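Local coordinates for acyl-CoA N-acyltransferases (NAT) superfamily protein (Arabidopsis thaliana, PDB 6TH0) that probably transfers the acetyl group of acetyl-CoA to the N-terminal methionine of transmembrane proteins and to lysine side chains, as an N-alpha-acetyltransferase of the NAA60 (NatF) type, at residues E17-I22 / E61-F66; R9-S14 / I45-A50. One frame throughout, in Å; residues are numbered along the deposited sequence.

Interaction 1: E17-I22 / E61-F66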
loop_
_atom_site.group_PDB
_atom_site.type_symbol
_atom_site.label_atom_id
_atom_site.label_comp_id
_atom_site.label_asym_id
_atom_site.label_seq_id
_atom_site.Cartn_x
_atom_site.Cartn_y
_atom_site.Cartn_z
ATOM N N GLU A 17 16.062 -5.357 7.364
ATOM C CA GLU A 17 17.136 -4.584 6.733
ATOM C C GLU A 17 16.805 -4.254 5.286
ATOM O O GLU A 17 16.890 -3.094 4.864
ATOM C CB GLU A 17 18.457 -5.347 6.808
ATOM C CG GLU A 17 19.673 -4.499 6.481
ATOM C CD GLU A 17 20.933 -5.332 6.308
ATOM O OE1 GLU A 17 21.017 -6.419 6.921
ATOM O OE2 GLU A 17 21.832 -4.903 5.552
ATOM N N ARG A 18 16.419 -5.265 4.508
ATOM C CA ARG A 18 16.100 -5.025 3.103
ATOM C C ARG A 18 14.917 -4.076 2.958
ATOM O O ARG A 18 14.938 -3.170 2.118
ATOM C CB ARG A 18 15.825 -6.353 2.398
ATOM C CG ARG A 18 15.216 -6.218 1.004
ATOM C CD ARG A 18 16.226 -5.668 -0.001
ATOM N NE ARG A 18 15.764 -5.927 -1.362
ATOM C CZ ARG A 18 16.334 -5.423 -2.455
ATOM N NH1 ARG A 18 17.392 -4.634 -2.345
ATOM N NH2 ARG A 18 15.853 -5.720 -3.653
ATOM N N LEU A 19 13.881 -4.257 3.779
ATOM C CA LEU A 19 12.703 -3.403 3.702
ATOM C C LEU A 19 13.058 -1.947 3.948
ATOM O O LEU A 19 12.607 -1.056 3.209
ATOM C CB LEU A 19 11.647 -3.864 4.716
ATOM C CG LEU A 19 10.258 -3.231 4.587
ATOM C CD1 LEU A 19 9.531 -3.592 3.290
ATOM C CD2 LEU A 19 9.410 -3.547 5.831
ATOM N N GLU A 20 13.851 -1.679 4.987
ATOM C CA GLU A 20 14.220 -0.300 5.271
ATOM C C GLU A 20 15.030 0.265 4.121
ATOM O O GLU A 20 14.792 1.388 3.668
ATOM C CB GLU A 20 15.036 -0.192 6.555
ATOM C CG GLU A 20 14.269 -0.352 7.853
ATOM C CD GLU A 20 15.186 -0.192 9.053
ATOM O OE1 GLU A 20 16.203 -0.918 9.123
ATOM O OE2 GLU A 20 14.905 0.671 9.912
ATOM N N GLN A 21 15.956 -0.536 3.609
ATOM C CA GLN A 21 16.869 -0.067 2.571
ATOM C C GLN A 21 16.122 0.275 1.284
ATOM O O GLN A 21 16.351 1.333 0.687
ATOM C CB GLN A 21 17.929 -1.142 2.350
ATOM C CG GLN A 21 18.793 -0.997 1.122
ATOM C CD GLN A 21 18.960 -2.331 0.420
ATOM O OE1 GLN A 21 18.220 -2.650 -0.512
ATOM N NE2 GLN A 21 19.916 -3.130 0.879
ATOM N N ILE A 22 15.220 -0.606 0.843
ATOM C CA ILE A 22 14.472 -0.365 -0.388
ATOM C C ILE A 22 13.547 0.843 -0.240
ATOM O O ILE A 22 13.375 1.619 -1.187
ATOM C CB ILE A 22 13.713 -1.632 -0.821
ATOM C CG1 ILE A 22 13.268 -1.495 -2.287
ATOM C CG2 ILE A 22 12.495 -1.880 0.091
ATOM C CD1 ILE A 22 12.817 -2.800 -2.912
ATOM N N GLU A 61 15.414 -15.400 -1.448
ATOM C CA GLU A 61 14.397 -15.010 -0.474
ATOM C C GLU A 61 14.339 -13.503 -0.226
ATOM O O GLU A 61 13.449 -13.039 0.501
ATOM C CB GLU A 61 14.637 -15.739 0.854
ATOM C CG GLU A 61 14.007 -17.122 0.949
ATOM C CD GLU A 61 12.532 -17.129 0.602
ATOM O OE1 GLU A 61 11.824 -16.168 0.968
ATOM O OE2 GLU A 61 12.081 -18.097 -0.044
ATOM N N GLU A 62 15.239 -12.734 -0.832
ATOM C CA GLU A 62 15.251 -11.284 -0.679
ATOM C C GLU A 62 14.109 -10.655 -1.465
ATOM O O GLU A 62 13.918 -10.961 -2.645
ATOM C CB GLU A 62 16.593 -10.721 -1.148
ATOM C CG GLU A 62 16.788 -9.234 -0.873
ATOM C CD GLU A 62 18.062 -8.682 -1.494
ATOM O OE1 GLU A 62 18.251 -8.855 -2.716
ATOM O OE2 GLU A 62 18.880 -8.090 -0.757
ATOM N N LEU A 63 13.333 -9.790 -0.819
ATOM C CA LEU A 63 12.179 -9.222 -1.504
ATOM C C LEU A 63 12.621 -8.266 -2.610
ATOM O O LEU A 63 13.635 -7.570 -2.493
ATOM C CB LEU A 63 11.256 -8.501 -0.514
ATOM C CG LEU A 63 11.753 -7.267 0.243
ATOM C CD1 LEU A 63 11.551 -6.015 -0.576
ATOM C CD2 LEU A 63 11.027 -7.140 1.585
ATOM N N ILE A 64 11.861 -8.248 -3.702
ATOM C CA ILE A 64 12.070 -7.300 -4.788
ATOM C C ILE A 64 10.843 -6.419 -5.013
ATOM O O ILE A 64 10.817 -5.598 -5.935
ATOM C CB ILE A 64 12.500 -8.031 -6.076
ATOM C CG1 ILE A 64 11.576 -9.206 -6.390
ATOM C CG2 ILE A 64 13.924 -8.549 -5.919
ATOM C CD1 ILE A 64 10.225 -8.809 -6.949
ATOM N N GLY A 65 9.839 -6.551 -4.156
ATOM C CA GLY A 65 8.671 -5.693 -4.206
ATOM C C GLY A 65 7.986 -5.778 -2.863
ATOM O O GLY A 65 8.209 -6.716 -2.098
ATOM N N PHE A 66 7.174 -4.767 -2.564
ATOM C CA PHE A 66 6.526 -4.731 -1.257
ATOM C C PHE A 66 5.261 -3.897 -1.362
ATOM O O PHE A 66 5.143 -3.029 -2.230
ATOM C CB PHE A 66 7.463 -4.130 -0.199
ATOM C CG PHE A 66 7.872 -2.746 -0.511
ATOM C CD1 PHE A 66 7.072 -1.676 -0.144
ATOM C CD2 PHE A 66 9.018 -2.499 -1.263
ATOM C CE1 PHE A 66 7.428 -0.374 -0.484
ATOM C CE2 PHE A 66 9.374 -1.213 -1.595
ATOM C CZ PHE A 66 8.599 -0.147 -1.196
#
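R18, on the helix 16-26 of this GNAT-fold acetyltransferase domain, reaches across to the start of strand 63-73 and takes hold of the backbone carbonyl of L63. Two nitrogens of the guanidinium close side-on around a single oxygen at the edge of the group: R18 NE lies 2.9 Å from L63 O and R18 NH2 3.1 Å from it. Both bonds run in the guanidinium plane, and NE meets the oxygen nearly along the C=O axis. E62 lies over one face of the guanidinium, its carboxylate stacked on it with the two planes 16° apart. No N-H points at this carboxylate; the attraction is one of charge, a long salt bridge of 3.8 Å between R18 NE and E62 OE2, and the stronger partner of E62 is R55, which takes OE1. On the opposite face of the guanidinium, toward its rim, sits the CD1 methyl of I22.

Below this polar layer the contact is apolar. R18 CG, anti to the backbone N (chi1 169°), is thereby brought to 3.7 Å from L63 CG, and the chain bends at the next bond; the leucine also meets L19 and I22 with its two methyls. I22 slides past F66 in the reverse direction, bringing its CG2 to 3.6 Å from F66 CE2, while L19 CD1 lies against F66 CB.

Further out, I64 and G65 both face A50 of the neighbouring strand, a classic beta bulge at the corner where the chain turns. H23, one residue along the helix from I22, meets the F66 ring as well. Q21, three residues on in the helix from R18, also helps to hold the guanidinium, accepting a bond from R18 NH1 to its OE1 at 2.8 Å, tilted 24° from the guanidinium plane.

Interaction 2: R9-S14 / I45-A50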
loop_
_atom_site.group_PDB
_atom_site.type_symbol
_atom_site.label_atom_id
_atom_site.label_comp_id
_atom_site.label_asym_id
_atom_site.label_seq_id
_atom_site.Cartn_x
_atom_site.Cartn_y
_atom_site.Cartn_z
ATOM N N ARG A 9 4.488 -13.352 -0.219
ATOM C CA ARG A 9 4.398 -13.866 1.141
ATOM C C ARG A 9 4.298 -12.690 2.092
ATOM O O ARG A 9 4.623 -11.554 1.720
ATOM C CB ARG A 9 5.609 -14.737 1.493
ATOM C CG ARG A 9 6.959 -14.003 1.300
ATOM C CD ARG A 9 8.055 -14.668 2.129
ATOM N NE ARG A 9 9.377 -14.082 1.881
ATOM C CZ ARG A 9 9.806 -12.950 2.432
ATOM N NH1 ARG A 9 9.010 -12.266 3.244
ATOM N NH2 ARG A 9 11.024 -12.492 2.171
ATOM N N PRO A 10 3.841 -12.917 3.321
ATOM C CA PRO A 10 3.831 -11.831 4.301
ATOM C C PRO A 10 5.249 -11.364 4.583
ATOM O O PRO A 10 6.206 -12.140 4.543
ATOM C CB PRO A 10 3.190 -12.465 5.537
ATOM C CG PRO A 10 2.421 -13.657 5.003
ATOM C CD PRO A 10 3.238 -14.153 3.847
ATOM N N ILE A 11 5.389 -10.071 4.849
ATOM C CA ILE A 11 6.676 -9.578 5.322
ATOM C C ILE A 11 6.914 -10.064 6.747
ATOM O O ILE A 11 5.991 -10.106 7.577
ATOM C CB ILE A 11 6.731 -8.048 5.217
ATOM C CG1 ILE A 11 6.656 -7.650 3.746
ATOM C CG2 ILE A 11 8.057 -7.527 5.791
ATOM C CD1 ILE A 11 6.673 -6.161 3.499
ATOM N N ASN A 12 8.137 -10.482 7.033
ATOM C CA ASN A 12 8.502 -10.976 8.356
ATOM C C ASN A 12 9.757 -10.277 8.851
ATOM O O ASN A 12 10.405 -9.533 8.111
ATOM C CB ASN A 12 8.696 -12.502 8.346
ATOM C CG ASN A 12 9.761 -12.956 7.375
ATOM O OD1 ASN A 12 10.948 -12.703 7.578
ATOM N ND2 ASN A 12 9.343 -13.637 6.312
ATOM N N PRO A 13 10.126 -10.494 10.118
ATOM C CA PRO A 13 11.265 -9.750 10.685
ATOM C C PRO A 13 12.571 -9.916 9.926
ATOM O O PRO A 13 13.389 -8.989 9.932
ATOM C CB PRO A 13 11.367 -10.310 12.108
ATOM C CG PRO A 13 9.960 -10.720 12.432
ATOM C CD PRO A 13 9.389 -11.246 11.145
ATOM N N SER A 14 12.808 -11.058 9.280
ATOM C CA SER A 14 14.063 -11.210 8.556
ATOM C C SER A 14 14.164 -10.272 7.359
ATOM O O SER A 14 15.268 -10.094 6.829
ATOM C CB SER A 14 14.234 -12.655 8.088
ATOM O OG SER A 14 13.345 -12.944 7.022
ATOM N N ILE A 45 -0.504 -3.364 10.944
ATOM C CA ILE A 45 -0.024 -3.177 9.585
ATOM C C ILE A 45 0.011 -4.545 8.935
ATOM O O ILE A 45 0.546 -5.501 9.508
ATOM C CB ILE A 45 1.377 -2.533 9.533
ATOM C CG1 ILE A 45 1.314 -1.071 9.978
ATOM C CG2 ILE A 45 2.015 -2.684 8.109
ATOM C CD1 ILE A 45 2.633 -0.344 9.800
ATOM N N VAL A 46 -0.619 -4.648 7.773
ATOM C CA VAL A 46 -0.574 -5.847 6.961
ATOM C C VAL A 46 0.374 -5.555 5.818
ATOM O O VAL A 46 0.499 -4.411 5.355
ATOM C CB VAL A 46 -1.962 -6.308 6.467
ATOM C CG1 VAL A 46 -2.781 -6.850 7.628
ATOM C CG2 VAL A 46 -2.701 -5.166 5.783
ATOM N N SER A 47 1.063 -6.589 5.362
ATOM C CA SER A 47 1.974 -6.302 4.267
ATOM C C SER A 47 2.339 -7.568 3.512
ATOM O O SER A 47 2.159 -8.690 3.996
ATOM C CB SER A 47 3.236 -5.628 4.801
ATOM O OG SER A 47 3.860 -6.485 5.736
ATOM N N TRP A 48 2.835 -7.357 2.297
ATOM C CA TRP A 48 3.183 -8.435 1.391
ATOM C C TRP A 48 4.525 -8.137 0.744
ATOM O O TRP A 48 4.817 -6.989 0.398
ATOM C CB TRP A 48 2.113 -8.628 0.321
ATOM C CG TRP A 48 0.867 -9.243 0.853
ATOM C CD1 TRP A 48 0.548 -10.569 0.849
ATOM C CD2 TRP A 48 -0.236 -8.568 1.481
ATOM N NE1 TRP A 48 -0.682 -10.760 1.424
ATOM C CE2 TRP A 48 -1.187 -9.547 1.814
ATOM C CE3 TRP A 48 -0.512 -7.231 1.782
ATOM C CZ2 TRP A 48 -2.399 -9.239 2.447
ATOM C CZ3 TRP A 48 -1.714 -6.919 2.398
ATOM C CH2 TRP A 48 -2.643 -7.925 2.734
ATOM N N ALA A 49 5.328 -9.172 0.578
ATOM C CA ALA A 49 6.581 -9.085 -0.145
ATOM C C ALA A 49 6.430 -9.856 -1.446
ATOM O O ALA A 49 5.703 -10.848 -1.516
ATOM C CB ALA A 49 7.742 -9.654 0.680
ATOM N N ALA A 50 7.087 -9.365 -2.483
ATOM C CA ALA A 50 7.272 -10.104 -3.725
ATOM C C ALA A 50 8.703 -10.608 -3.755
ATOM O O ALA A 50 9.630 -9.849 -3.460
ATOM C CB ALA A 50 7.001 -9.220 -4.944
#
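S47 and I11 meet where strand 6-10, at the edge of the mixed GNAT sheet, runs out beside its antiparallel neighbour 45-52. S47 OG sits between the backbone N and the carbonyl carbon (chi1 59°), which brings it to 3.3 Å from I11 CB; S47 CB touches the CD1 methyl of the same isoleucine. The carbonyl of S47 receives a CA-H...O contact from P10.

At W48 the backbone does the touching: its CA approaches R9 O at 3.5 Å, and I11 CD1 lies against its carbonyl oxygen. The indole turns away to the other side, toward V119 and Y122 of helix 111-123.

A49 and R9 form the antiparallel hydrogen-bonded pair that joins the strands. A49 N gives R9 O a bond of 2.7 Å that is almost straight (177°), and R9 N returns one to A49 O at 3.1 Å. The methyl of A49 packs on I11 CG1, 3.8 Å away, and under one face of the R9 guanidinium.

The R9 chain runs extended from CG to NE, and its guanidinium is held mainly by D15, with E61 O taking NH2. An alanine in place of R9 would probably leave D15 without its charged mate and the A49 methyl less covered. R9 NH1 also bonds P10 O at 3.1 Å, in the guanidinium plane but tilted 31° from the plane of the carbonyl.

In the fold
The two contacts lie about 9 Å apart, centre to centre, and interlock along the chain: strand 6-10 leads into helix 16-26, and strand 45-52 leads to strand 63-73. They meet at the bulge, where A50 O lies 2.8 Å from I64 N and A50 N lies 2.9 Å from G65 O, both probable hydrogen bonds. A second junction is apolar, with L19 CD1 3.8 Å from I11 CD1. Interaction 1 is nearer the cofactor: the F66 side chain comes about 6 Å from bound acetyl-CoA and about 5 Å from the side chain of L100, a residue that binds acetyl-CoA. In interaction 2, the W48 side chain stays about 13 Å from the cofactor.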